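Local coordinates for protein BlEst2 (Bacillus licheniformis, PDB 6WPX) that probably hydrolyses ester bonds as a lipase or esterase, seen here in its propeptide form, in which the C-terminal domain has autoinhibitory effects, at residues S151-L156 and D347-G352; G163-I168 and H317-H322; G145-G150 and Y177-G182. All blocks are in the same frame, centred on the assembly; numbering follows the deposited sequence.

Contact 1 (S151-L156 and D347-G352)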
ATOM      1  N   SER A 151      -1.039  -3.638   1.607  1.00 15.91           N
ATOM      2  CA  SER A 151      -0.320  -2.399   1.449  1.00 15.22           C
ATOM      3  C   SER A 151       0.381  -2.001   2.754  1.00 18.06           C
ATOM      4  O   SER A 151      -0.289  -1.838   3.785  1.00 16.07           O
ATOM      5  CB  SER A 151      -1.293  -1.306   1.023  1.00 15.66           C
ATOM      6  OG  SER A 151      -0.644  -0.054   1.141  1.00 16.28           O
ATOM      7  N   GLN A 152       1.722  -1.845   2.707  1.00 14.61           N
ATOM      8  CA  GLN A 152       2.501  -1.385   3.881  1.00 13.93           C
ATOM      9  C   GLN A 152       2.142   0.079   4.205  1.00 17.16           C
ATOM     10  O   GLN A 152       2.286   0.517   5.342  1.00 14.99           O
ATOM     11  CB  GLN A 152       4.017  -1.556   3.691  1.00 14.03           C
ATOM     12  CG  GLN A 152       4.465  -3.034   3.527  1.00 18.81           C
ATOM     13  CD  GLN A 152       4.554  -3.430   2.054  1.00 25.17           C
ATOM     14  OE1 GLN A 152       3.847  -2.889   1.185  1.00 20.54           O
ATOM     15  NE2 GLN A 152       5.408  -4.411   1.758  1.00 15.47           N
ATOM     16  N   LEU A 153       1.627   0.807   3.208  1.00 13.20           N
ATOM     17  CA  LEU A 153       1.156   2.180   3.395  1.00 13.01           C
ATOM     18  C   LEU A 153      -0.167   2.165   4.170  1.00 16.01           C
ATOM     19  O   LEU A 153      -0.393   3.048   4.997  1.00 14.94           O
ATOM     20  CB  LEU A 153       1.022   2.885   2.051  1.00 12.61           C
ATOM     21  CG  LEU A 153       2.370   3.254   1.397  1.00 16.09           C
ATOM     22  CD1 LEU A 153       2.158   3.682  -0.063  1.00 15.04           C
ATOM     23  CD2 LEU A 153       3.084   4.378   2.210  1.00 14.51           C
ATOM     24  N   ALA A 154      -1.028   1.136   3.930  1.00 13.18           N
ATOM     25  CA  ALA A 154      -2.243   0.986   4.724  1.00 16.00           C
ATOM     26  C   ALA A 154      -1.837   0.621   6.158  1.00 19.51           C
ATOM     27  O   ALA A 154      -2.438   1.141   7.084  1.00 20.62           O
ATOM     28  CB  ALA A 154      -3.165  -0.081   4.130  1.00 16.64           C
ATOM     29  N   ASP A 155      -0.779  -0.225   6.341  1.00 16.76           N
ATOM     30  CA  ASP A 155      -0.281  -0.582   7.676  1.00 17.34           C
ATOM     31  C   ASP A 155       0.154   0.673   8.390  1.00 20.44           C
ATOM     32  O   ASP A 155      -0.137   0.834   9.576  1.00 20.64           O
ATOM     33  CB  ASP A 155       0.913  -1.534   7.606  1.00 17.71           C
ATOM     34  CG  ASP A 155       0.570  -2.874   7.030  1.00 20.82           C
ATOM     35  OD1 ASP A 155      -0.631  -3.153   6.854  1.00 19.01           O
ATOM     36  OD2 ASP A 155       1.499  -3.670   6.799  1.00 19.39           O
ATOM     37  N   LEU A 156       0.843   1.563   7.654  1.00 15.47           N
ATOM     38  CA  LEU A 156       1.302   2.852   8.161  1.00 15.42           C
ATOM     39  C   LEU A 156       0.128   3.722   8.590  1.00 18.13           C
ATOM     40  O   LEU A 156       0.156   4.241   9.710  1.00 16.36           O
ATOM     41  CB  LEU A 156       2.200   3.588   7.133  1.00 14.25           C
ATOM     42  CG  LEU A 156       2.640   5.008   7.499  1.00 15.63           C
ATOM     43  CD1 LEU A 156       3.568   5.021   8.738  1.00 14.42           C
ATOM     44  CD2 LEU A 156       3.337   5.690   6.303  1.00 16.24           C
ATOM     45  N   ASP A 347      -3.400   7.587  -2.996  1.00 30.65           N
ATOM     46  CA  ASP A 347      -3.978   6.284  -2.567  1.00 29.26           C
ATOM     47  C   ASP A 347      -4.451   6.351  -1.107  1.00 29.46           C
ATOM     48  O   ASP A 347      -5.294   7.172  -0.778  1.00 27.16           O
ATOM     49  CB  ASP A 347      -3.098   5.078  -2.961  1.00 31.52           C
ATOM     50  CG  ASP A 347      -1.636   4.986  -2.477  1.00 44.86           C
ATOM     51  OD1 ASP A 347      -0.756   5.554  -3.136  1.00 48.73           O
ATOM     52  OD2 ASP A 347      -1.395   4.331  -1.448  1.00 35.66           O
ATOM     53  N   VAL A 348      -3.929   5.446  -0.301  1.00 26.22           N
ATOM     54  CA  VAL A 348      -4.182   5.309   1.151  1.00 25.53           C
ATOM     55  C   VAL A 348      -4.104   6.670   1.837  1.00 28.97           C
ATOM     56  O   VAL A 348      -4.896   6.869   2.723  1.00 28.29           O
ATOM     57  CB  VAL A 348      -3.189   4.286   1.706  1.00 28.12           C
ATOM     58  CG1 VAL A 348      -3.024   4.396   3.198  1.00 27.40           C
ATOM     59  CG2 VAL A 348      -3.602   2.895   1.286  1.00 27.41           C
ATOM     60  N   PHE A 349      -3.184   7.547   1.424  1.00 25.91           N
ATOM     61  CA  PHE A 349      -3.095   8.857   2.065  1.00 26.04           C
ATOM     62  C   PHE A 349      -3.719   9.972   1.196  1.00 31.87           C
ATOM     63  O   PHE A 349      -3.460  11.151   1.452  1.00 33.16           O
ATOM     64  CB  PHE A 349      -1.637   9.194   2.456  1.00 26.95           C
ATOM     65  CG  PHE A 349      -1.107   8.427   3.647  1.00 26.92           C
ATOM     66  CD1 PHE A 349      -0.474   7.203   3.482  1.00 27.41           C
ATOM     67  CD2 PHE A 349      -1.236   8.933   4.930  1.00 28.18           C
ATOM     68  CE1 PHE A 349       0.013   6.493   4.591  1.00 30.27           C
ATOM     69  CE2 PHE A 349      -0.753   8.219   6.040  1.00 29.32           C
ATOM     70  CZ  PHE A 349      -0.120   7.014   5.862  1.00 28.38           C
ATOM     71  N   GLU A 350      -4.578   9.628   0.217  1.00 26.67           N
ATOM     72  CA  GLU A 350      -5.259  10.636  -0.604  1.00 26.79           C
ATOM     73  C   GLU A 350      -5.912  11.730   0.283  1.00 29.23           C
ATOM     74  O   GLU A 350      -6.511  11.417   1.323  1.00 27.77           O
ATOM     75  CB  GLU A 350      -6.334   9.969  -1.480  1.00 28.82           C
ATOM     76  CG  GLU A 350      -7.082  10.907  -2.409  1.00 39.47           C
ATOM     77  CD  GLU A 350      -7.903  10.176  -3.443  1.00 69.40           C
ATOM     78  OE1 GLU A 350      -7.426  10.063  -4.593  1.00 76.47           O
ATOM     79  OE2 GLU A 350      -8.981   9.644  -3.090  1.00 61.73           O
ATOM     80  N   GLY A 351      -5.752  12.988  -0.121  1.00 26.77           N
ATOM     81  CA  GLY A 351      -6.336  14.120   0.589  1.00 27.74           C
ATOM     82  C   GLY A 351      -5.372  14.947   1.414  1.00 34.62           C
ATOM     83  O   GLY A 351      -5.740  16.009   1.899  1.00 37.13           O
ATOM     84  N   GLY A 352      -4.149  14.463   1.589  1.00 30.65           N
ATOM     85  CA  GLY A 352      -3.133  15.161   2.362  1.00 29.95           C
ATOM     86  C   GLY A 352      -2.007  15.705   1.511  1.00 31.10           C
ATOM     87  O   GLY A 352      -2.078  15.692   0.274  1.00 31.12           O
TER
HETATM   88  O   HOH W   1      -0.897   1.592  -0.901  1.00 16.39           O
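Ser151 OG reaches Asp347 OD2 through one water, and two backbone N-H groups hold the same hydroxyl oxygen from the helix side. Ser151 is the N-cap of helix 152-157. Its OG accepts from Ala154 N at 3.1 Å, with an N-H...O angle of 152°. A weak second bond comes from Leu153 N, 3.2 Å from Ser151 OG. Anti to the backbone N (chi1 168°), OG sits where both N-H groups and the water meet it. The hydroxyl donates a hydrogen bond to the water, 2.6 Å from Ser151 OG. The water in turn donates to Asp347 OD2 at 2.8 Å. OD2 also takes a weak bond from its own segment, from Val348 N at 3.0 Å.

The rest of the contact is apolar. Val348 sits against the first turn of the helix. Its CG1, anti to the backbone N (chi1 161°), lies 3.5 Å from Leu153 O. Its other methyl, CG2, packs on Ala154 CB. The Phe349 ring comes in beside Val348. Its CE1 also touches Leu153 O, at 3.5 Å. Its CZ meets Leu156 CD2 at 3.7 Å, and these two side chains cross at about a right angle. Leu153 CD1 packs near Asp347 OD2, again with the side chains crossed. Tyr223 of helix 218-224 touches both Leu153 and Leu156, while Leu380 of strand 377-386 packs on Leu156 and Phe349.

No direct hydrogen bond joins the two segments. The loop is held to the helix by hydrophobic packing and by one ordered water. The hydrogen-bond chain runs one way, from serine to water to carboxylate. The carboxylate lies on the N-terminal side of the helix, where the helix dipole would probably help to stabilise its negative charge.

Contact 2 (G163-I168 and H317-H322)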
ATOM      1  N   GLY A 163      -2.180   8.125  13.657  1.00 18.57           N
ATOM      2  CA  GLY A 163      -3.508   8.321  14.236  1.00 20.15           C
ATOM      3  C   GLY A 163      -4.136   9.676  13.988  1.00 27.32           C
ATOM      4  O   GLY A 163      -5.268   9.767  13.488  1.00 27.82           O
ATOM      5  N   TRP A 164      -3.399  10.739  14.328  1.00 25.06           N
ATOM      6  CA  TRP A 164      -3.867  12.114  14.178  1.00 26.33           C
ATOM      7  C   TRP A 164      -4.104  12.491  12.722  1.00 29.73           C
ATOM      8  O   TRP A 164      -5.163  13.021  12.400  1.00 30.40           O
ATOM      9  CB  TRP A 164      -2.906  13.085  14.863  1.00 26.36           C
ATOM     10  CG  TRP A 164      -2.727  12.810  16.330  1.00 27.84           C
ATOM     11  CD1 TRP A 164      -3.470  13.315  17.355  1.00 31.77           C
ATOM     12  CD2 TRP A 164      -1.757  11.941  16.930  1.00 27.37           C
ATOM     13  NE1 TRP A 164      -2.991  12.854  18.561  1.00 30.99           N
ATOM     14  CE2 TRP A 164      -1.951  11.997  18.329  1.00 31.73           C
ATOM     15  CE3 TRP A 164      -0.746  11.108  16.421  1.00 27.54           C
ATOM     16  CZ2 TRP A 164      -1.172  11.253  19.224  1.00 31.43           C
ATOM     17  CZ3 TRP A 164       0.027  10.374  17.309  1.00 29.11           C
ATOM     18  CH2 TRP A 164      -0.180  10.458  18.691  1.00 30.71           C
ATOM     19  N   LEU A 165      -3.163  12.152  11.826  1.00 24.61           N
ATOM     20  CA  LEU A 165      -3.321  12.449  10.410  1.00 24.32           C
ATOM     21  C   LEU A 165      -4.418  11.623   9.737  1.00 30.46           C
ATOM     22  O   LEU A 165      -5.229  12.186   9.001  1.00 29.41           O
ATOM     23  CB  LEU A 165      -1.990  12.307   9.636  1.00 22.77           C
ATOM     24  CG  LEU A 165      -2.043  12.645   8.159  1.00 25.89           C
ATOM     25  CD1 LEU A 165      -2.367  14.134   7.936  1.00 26.03           C
ATOM     26  CD2 LEU A 165      -0.736  12.243   7.461  1.00 25.84           C
ATOM     27  N   ALA A 166      -4.433  10.299   9.974  1.00 29.72           N
ATOM     28  CA  ALA A 166      -5.427   9.406   9.389  1.00 31.08           C
ATOM     29  C   ALA A 166      -6.862   9.832   9.728  1.00 39.02           C
ATOM     30  O   ALA A 166      -7.732   9.765   8.860  1.00 41.07           O
ATOM     31  CB  ALA A 166      -5.182   7.980   9.829  1.00 31.53           C
ATOM     32  N   ASP A 167      -7.082  10.328  10.944  1.00 36.52           N
ATOM     33  CA  ASP A 167      -8.394  10.786  11.387  1.00 39.30           C
ATOM     34  C   ASP A 167      -8.941  11.966  10.539  1.00 46.79           C
ATOM     35  O   ASP A 167      -9.944  11.761   9.835  1.00 47.79           O
ATOM     36  CB  ASP A 167      -8.388  11.092  12.896  1.00 41.93           C
ATOM     37  CG  ASP A 167      -8.401   9.851  13.794  1.00 56.50           C
ATOM     38  OD1 ASP A 167      -8.486   8.720  13.254  1.00 57.26           O
ATOM     39  OD2 ASP A 167      -8.309  10.011  15.035  1.00 62.40           O
ATOM     40  N   ILE A 168      -8.246  13.141  10.506  1.00 43.03           N
ATOM     41  CA  ILE A 168      -8.745  14.286   9.728  1.00 43.66           C
ATOM     42  C   ILE A 168      -8.673  14.066   8.198  1.00 47.06           C
ATOM     43  O   ILE A 168      -9.438  14.717   7.482  1.00 48.04           O
ATOM     44  CB  ILE A 168      -8.189  15.660  10.124  1.00 47.30           C
ATOM     45  CG1 ILE A 168      -6.658  15.657  10.229  1.00 46.20           C
ATOM     46  CG2 ILE A 168      -8.876  16.168  11.407  1.00 50.42           C
ATOM     47  CD1 ILE A 168      -6.126  16.985  10.526  1.00 53.97           C
ATOM     48  N   HIS A 317      10.333  13.310   5.339  1.00 14.09           N
ATOM     49  CA  HIS A 317       8.974  13.625   4.941  1.00 14.24           C
ATOM     50  C   HIS A 317       8.149  14.161   6.074  1.00 19.93           C
ATOM     51  O   HIS A 317       8.090  13.541   7.134  1.00 19.42           O
ATOM     52  CB  HIS A 317       8.281  12.364   4.373  1.00 13.13           C
ATOM     53  CG  HIS A 317       9.133  11.636   3.402  1.00 15.79           C
ATOM     54  ND1 HIS A 317       9.114  11.948   2.057  1.00 16.82           N
ATOM     55  CD2 HIS A 317      10.052  10.672   3.615  1.00 16.16           C
ATOM     56  CE1 HIS A 317      10.028  11.178   1.497  1.00 15.89           C
ATOM     57  NE2 HIS A 317      10.612  10.389   2.392  1.00 16.01           N
ATOM     58  N   TRP A 318       7.457  15.274   5.825  1.00 18.47           N
ATOM     59  CA  TRP A 318       6.511  15.809   6.795  1.00 18.79           C
ATOM     60  C   TRP A 318       5.139  15.751   6.112  1.00 20.18           C
ATOM     61  O   TRP A 318       4.850  16.552   5.227  1.00 20.80           O
ATOM     62  CB  TRP A 318       6.880  17.234   7.237  1.00 18.56           C
ATOM     63  CG  TRP A 318       6.000  17.768   8.335  1.00 20.13           C
ATOM     64  CD1 TRP A 318       4.792  18.389   8.193  1.00 23.27           C
ATOM     65  CD2 TRP A 318       6.266  17.720   9.747  1.00 19.93           C
ATOM     66  NE1 TRP A 318       4.294  18.746   9.429  1.00 22.63           N
ATOM     67  CE2 TRP A 318       5.170  18.327  10.402  1.00 23.15           C
ATOM     68  CE3 TRP A 318       7.308  17.176  10.529  1.00 20.98           C
ATOM     69  CZ2 TRP A 318       5.117  18.472  11.796  1.00 21.99           C
ATOM     70  CZ3 TRP A 318       7.232  17.282  11.915  1.00 22.23           C
ATOM     71  CH2 TRP A 318       6.163  17.954  12.532  1.00 22.84           C
ATOM     72  N   LEU A 319       4.325  14.762   6.482  1.00 16.41           N
ATOM     73  CA  LEU A 319       2.963  14.617   5.934  1.00 15.42           C
ATOM     74  C   LEU A 319       2.047  15.437   6.780  1.00 19.30           C
ATOM     75  O   LEU A 319       2.167  15.414   7.999  1.00 18.90           O
ATOM     76  CB  LEU A 319       2.489  13.158   5.932  1.00 14.85           C
ATOM     77  CG  LEU A 319       3.150  12.207   4.923  1.00 17.83           C
ATOM     78  CD1 LEU A 319       4.511  11.706   5.439  1.00 17.68           C
ATOM     79  CD2 LEU A 319       2.231  11.050   4.636  1.00 19.17           C
ATOM     80  N   SER A 320       1.156  16.200   6.138  1.00 19.17           N
ATOM     81  CA  SER A 320       0.223  17.098   6.820  1.00 20.33           C
ATOM     82  C   SER A 320      -1.122  17.132   6.085  1.00 24.44           C
ATOM     83  O   SER A 320      -1.203  16.724   4.931  1.00 22.73           O
ATOM     84  CB  SER A 320       0.806  18.509   6.862  1.00 24.37           C
ATOM     85  OG  SER A 320      -0.074  19.427   7.504  1.00 25.76           O
ATOM     86  N   ASN A 321      -2.162  17.636   6.746  1.00 25.72           N
ATOM     87  CA  ASN A 321      -3.465  17.795   6.116  1.00 27.54           C
ATOM     88  C   ASN A 321      -3.493  19.106   5.312  1.00 35.32           C
ATOM     89  O   ASN A 321      -4.439  19.343   4.560  1.00 37.91           O
ATOM     90  CB  ASN A 321      -4.597  17.737   7.148  1.00 27.50           C
ATOM     91  CG  ASN A 321      -4.457  18.728   8.255  1.00 40.62           C
ATOM     92  OD1 ASN A 321      -3.503  18.692   9.030  1.00 28.35           O
ATOM     93  ND2 ASN A 321      -5.464  19.571   8.410  1.00 39.01           N
ATOM     94  N   HIS A 322      -2.456  19.940   5.427  1.00 30.96           N
ATOM     95  CA  HIS A 322      -2.429  21.153   4.617  1.00 31.48           C
ATOM     96  C   HIS A 322      -1.023  21.402   4.067  1.00 34.51           C
ATOM     97  O   HIS A 322      -0.041  20.800   4.512  1.00 31.10           O
ATOM     98  CB  HIS A 322      -3.076  22.380   5.298  1.00 33.03           C
ATOM     99  CG  HIS A 322      -2.407  22.863   6.535  1.00 35.82           C
ATOM    100  ND1 HIS A 322      -1.239  23.603   6.479  1.00 37.54           N
ATOM    101  CD2 HIS A 322      -2.824  22.804   7.820  1.00 36.75           C
ATOM    102  CE1 HIS A 322      -0.953  23.917   7.731  1.00 36.22           C
ATOM    103  NE2 HIS A 322      -1.875  23.460   8.572  1.00 36.30           N
TER
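Leu165 and Leu319 make the apolar part of this contact. Leu165 CG is anti to the backbone N (chi1 -178°), and the two methyls beyond it divide the work. CD2 meets Leu319 CB at 3.7 Å, with the two side chains crossing at about a right angle. CD1 rests on the backbone where the strand ends, 3.7 Å from both Ser320 C and Asn321 N.

The second kind of contact is a methyl against an amide. Ile168 CD1 sits over the flat face of the Asn321 amide, nearly straight above Asn321 CG at 3.3 Å. The two tips of the amide are therefore almost equally close, with 3.4 Å to Asn321 ND2 and 3.5 Å to Asn321 OD1.

Hydrogen bonds hold the strand end but do not cross to the helix. Asn321 OD1 accepts from Ala378 N. Ser320 OG accepts from His322 N at 3.2 Å in an almost straight bond of 176°, which makes an ST turn. The same OG is bonded to Glu377 OE1, and it lies over the centre of one face of the His322 ring.

Strand 313-320 runs between strands 377-386 and 353-360 of an antiparallel sheet. Helix 163-169 packs against this sheet, with Trp164 and Ile168 on Ala378 of strand 377-386. Helix 218-224 adds Phe219 against Leu319.

Contact 3 (G145-G150 and Y177-G182)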
ATOM      1  N   GLY A 145      -1.323  -3.711 -10.629  1.00 13.23           N
ATOM      2  CA  GLY A 145      -0.865  -3.118  -9.372  1.00 12.23           C
ATOM      3  C   GLY A 145      -1.772  -3.397  -8.206  1.00 16.02           C
ATOM      4  O   GLY A 145      -2.068  -2.497  -7.413  1.00 16.03           O
ATOM      5  N   THR A 146      -2.263  -4.637  -8.117  1.00 13.10           N
ATOM      6  CA  THR A 146      -3.181  -5.010  -7.048  1.00 11.87           C
ATOM      7  C   THR A 146      -2.397  -5.452  -5.825  1.00 15.23           C
ATOM      8  O   THR A 146      -1.625  -6.402  -5.935  1.00 15.11           O
ATOM      9  CB  THR A 146      -4.148  -6.128  -7.494  1.00 15.21           C
ATOM     10  OG1 THR A 146      -5.025  -5.601  -8.505  1.00 17.25           O
ATOM     11  CG2 THR A 146      -4.979  -6.684  -6.304  1.00  9.61           C
ATOM     12  N   PRO A 147      -2.637  -4.850  -4.641  1.00 13.45           N
ATOM     13  CA  PRO A 147      -1.948  -5.341  -3.436  1.00 14.47           C
ATOM     14  C   PRO A 147      -2.583  -6.639  -2.917  1.00 18.89           C
ATOM     15  O   PRO A 147      -3.224  -6.642  -1.862  1.00 18.42           O
ATOM     16  CB  PRO A 147      -2.082  -4.179  -2.450  1.00 15.02           C
ATOM     17  CG  PRO A 147      -3.377  -3.493  -2.844  1.00 17.37           C
ATOM     18  CD  PRO A 147      -3.563  -3.738  -4.331  1.00 13.88           C
ATOM     19  N   HIS A 148      -2.376  -7.761  -3.645  1.00 15.48           N
ATOM     20  CA  HIS A 148      -2.899  -9.071  -3.219  1.00 15.58           C
ATOM     21  C   HIS A 148      -2.372  -9.473  -1.823  1.00 19.78           C
ATOM     22  O   HIS A 148      -3.045 -10.229  -1.133  1.00 19.93           O
ATOM     23  CB  HIS A 148      -2.547 -10.163  -4.233  1.00 15.43           C
ATOM     24  CG  HIS A 148      -3.242  -9.991  -5.551  1.00 17.22           C
ATOM     25  ND1 HIS A 148      -4.608 -10.180  -5.681  1.00 17.94           N
ATOM     26  CD2 HIS A 148      -2.726  -9.647  -6.754  1.00 17.66           C
ATOM     27  CE1 HIS A 148      -4.870  -9.994  -6.961  1.00 17.80           C
ATOM     28  NE2 HIS A 148      -3.762  -9.666  -7.648  1.00 17.46           N
ATOM     29  N   HIS A 149      -1.175  -8.979  -1.421  1.00 14.15           N
ATOM     30  CA  HIS A 149      -0.612  -9.297  -0.099  1.00 15.75           C
ATOM     31  C   HIS A 149      -0.705  -8.092   0.854  1.00 19.06           C
ATOM     32  O   HIS A 149      -0.091  -8.085   1.905  1.00 18.71           O
ATOM     33  CB  HIS A 149       0.832  -9.863  -0.192  1.00 16.30           C
ATOM     34  CG  HIS A 149       0.924 -11.114  -1.022  1.00 20.12           C
ATOM     35  ND1 HIS A 149       0.884 -12.367  -0.452  1.00 22.61           N
ATOM     36  CD2 HIS A 149       0.970 -11.250  -2.363  1.00 21.46           C
ATOM     37  CE1 HIS A 149       0.961 -13.227  -1.450  1.00 22.69           C
ATOM     38  NE2 HIS A 149       1.002 -12.608  -2.619  1.00 22.46           N
ATOM     39  N   GLY A 150      -1.481  -7.093   0.476  1.00 15.32           N
ATOM     40  CA  GLY A 150      -1.658  -5.916   1.300  1.00 14.00           C
ATOM     41  C   GLY A 150      -0.737  -4.759   0.986  1.00 18.55           C
ATOM     42  O   GLY A 150       0.229  -4.879   0.225  1.00 17.83           O
ATOM     43  N   TYR A 177      -8.746  -0.242   5.538  1.00 20.31           N
ATOM     44  CA  TYR A 177      -8.612  -1.224   6.616  1.00 20.57           C
ATOM     45  C   TYR A 177      -8.352  -2.605   6.031  1.00 23.56           C
ATOM     46  O   TYR A 177      -7.511  -3.327   6.558  1.00 22.38           O
ATOM     47  CB  TYR A 177      -9.930  -1.277   7.400  1.00 21.13           C
ATOM     48  CG  TYR A 177      -9.911  -2.169   8.613  1.00 22.89           C
ATOM     49  CD1 TYR A 177     -10.330  -3.499   8.537  1.00 25.67           C
ATOM     50  CD2 TYR A 177      -9.570  -1.663   9.860  1.00 23.73           C
ATOM     51  CE1 TYR A 177     -10.377  -4.307   9.678  1.00 27.34           C
ATOM     52  CE2 TYR A 177      -9.600  -2.459  10.996  1.00 25.94           C
ATOM     53  CZ  TYR A 177     -10.026  -3.771  10.908  1.00 30.36           C
ATOM     54  OH  TYR A 177     -10.065  -4.495  12.070  1.00 27.87           O
ATOM     55  N   SER A 178      -9.131  -2.993   4.981  1.00 20.26           N
ATOM     56  CA  SER A 178      -9.019  -4.317   4.358  1.00 19.52           C
ATOM     57  C   SER A 178      -7.704  -4.491   3.598  1.00 22.21           C
ATOM     58  O   SER A 178      -7.365  -5.612   3.250  1.00 22.62           O
ATOM     59  CB  SER A 178     -10.210  -4.612   3.450  1.00 21.01           C
ATOM     60  OG  SER A 178     -10.163  -3.884   2.232  1.00 24.48           O
ATOM     61  N   LEU A 179      -6.968  -3.392   3.355  1.00 17.96           N
ATOM     62  CA  LEU A 179      -5.684  -3.400   2.651  1.00 17.47           C
ATOM     63  C   LEU A 179      -4.467  -3.626   3.567  1.00 18.54           C
ATOM     64  O   LEU A 179      -3.359  -3.811   3.057  1.00 17.60           O
ATOM     65  CB  LEU A 179      -5.512  -2.123   1.816  1.00 16.74           C
ATOM     66  CG  LEU A 179      -6.496  -1.968   0.632  1.00 20.73           C
ATOM     67  CD1 LEU A 179      -6.333  -0.622  -0.008  1.00 19.11           C
ATOM     68  CD2 LEU A 179      -6.287  -3.065  -0.399  1.00 24.17           C
ATOM     69  N   GLN A 180      -4.660  -3.622   4.901  1.00 13.80           N
ATOM     70  CA  GLN A 180      -3.552  -3.899   5.833  1.00 13.23           C
ATOM     71  C   GLN A 180      -2.979  -5.287   5.515  1.00 17.68           C
ATOM     72  O   GLN A 180      -3.734  -6.198   5.153  1.00 17.50           O
ATOM     73  CB  GLN A 180      -4.029  -3.863   7.286  1.00 13.81           C
ATOM     74  CG  GLN A 180      -4.407  -2.462   7.727  1.00 18.36           C
ATOM     75  CD  GLN A 180      -5.059  -2.463   9.075  1.00 24.61           C
ATOM     76  OE1 GLN A 180      -4.414  -2.244  10.115  1.00 19.82           O
ATOM     77  NE2 GLN A 180      -6.370  -2.682   9.092  1.00 13.87           N
ATOM     78  N   THR A 181      -1.656  -5.438   5.609  1.00 15.15           N
ATOM     79  CA  THR A 181      -0.995  -6.700   5.241  1.00 16.08           C
ATOM     80  C   THR A 181      -1.421  -7.865   6.133  1.00 23.37           C
ATOM     81  O   THR A 181      -1.466  -8.999   5.667  1.00 22.91           O
ATOM     82  CB  THR A 181       0.530  -6.554   5.173  1.00 15.52           C
ATOM     83  OG1 THR A 181       1.013  -6.148   6.447  1.00 19.29           O
ATOM     84  CG2 THR A 181       0.975  -5.584   4.109  1.00 14.59           C
ATOM     85  N   GLY A 182      -1.730  -7.583   7.396  1.00 22.35           N
ATOM     86  CA  GLY A 182      -2.191  -8.625   8.312  1.00 23.85           C
ATOM     87  C   GLY A 182      -3.538  -9.158   7.864  1.00 25.36           C
ATOM     88  O   GLY A 182      -3.755 -10.369   7.843  1.00 25.18           O
TER
HETATM   89  O   HOH W   2      -0.514 -10.150   3.398  1.00 30.12           O
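Gly150 and Leu179 meet backbone to backbone, with Gly150 CA only 3.2 Å from Leu179 O. The absence of a side chain on Gly150 lets the chains come this close. Thr181 adds its methyl. CG2, anti to the carbonyl carbon and beside the backbone N, lies 3.5 Å from His149 O and 3.7 Å from Gly150 C. Farther along, Pro147 CG touches Leu179 CD2 at 3.8 Å, and these two side chains cross obliquely. No hydrogen bond runs directly between the segments. One water bridges them instead. It donates to His149 O at 2.6 Å and to Thr181 O at 2.7 Å.

The next shell fixes these groups. Leu179 O also accepts from Ser151 N. Thr181 OG1 is bonded to Asp155 OD2 of helix 152-157, which probably helps to fix the rotation of the threonine, with CG2 turned to His149 O. Pro147 is the centre of an inverse gamma turn and the first residue of a type I turn, closed by the bond from Gly150 N to Pro147 O. Gln180 folds back on its own segment. Its NE2 gives Tyr177 O a 2.9 Å bond, nearly straight at 170°, on a lone pair in the carbonyl plane. The same nitrogen lies above the Tyr177 ring, toward its rim. Outside, Thr146 OG1 is tied to Ser119 O, and Ser470 of strand 462-473 bonds to Gly182 N.

The sequence from Gly145 to Gly150 reads Gly-Thr-Pro-His-His-Gly, matching the GTPHxG segment of many lipases. It follows strand 138-144 of the central sheet, as a connection at the C-terminal end of a parallel strand in the alpha/beta hydrolase fold.

Overall arrangement
From the N terminus, the chain passes through strand 138-144 into 145-150, 151-156 and 163-168 in quick succession. Contact 3 closes first, when 177-182 returns to 145-150 after 26 residues. Contact 2 closes at 317-322 and contact 1 at 347-352, so contact 2 falls within the span of contact 1. Contact 3 crosses both. Contacts 1 and 2 touch where Phe349 meets Leu165 and Leu319. Contacts 1 and 3 join along 151-156. Contacts 2 and 3 stay apart, with nearest atoms about 10 Å from each other. Together they tie the alpha/beta hydrolase sheet, through its following helices, to the antiparallel sheet containing strand 313-320.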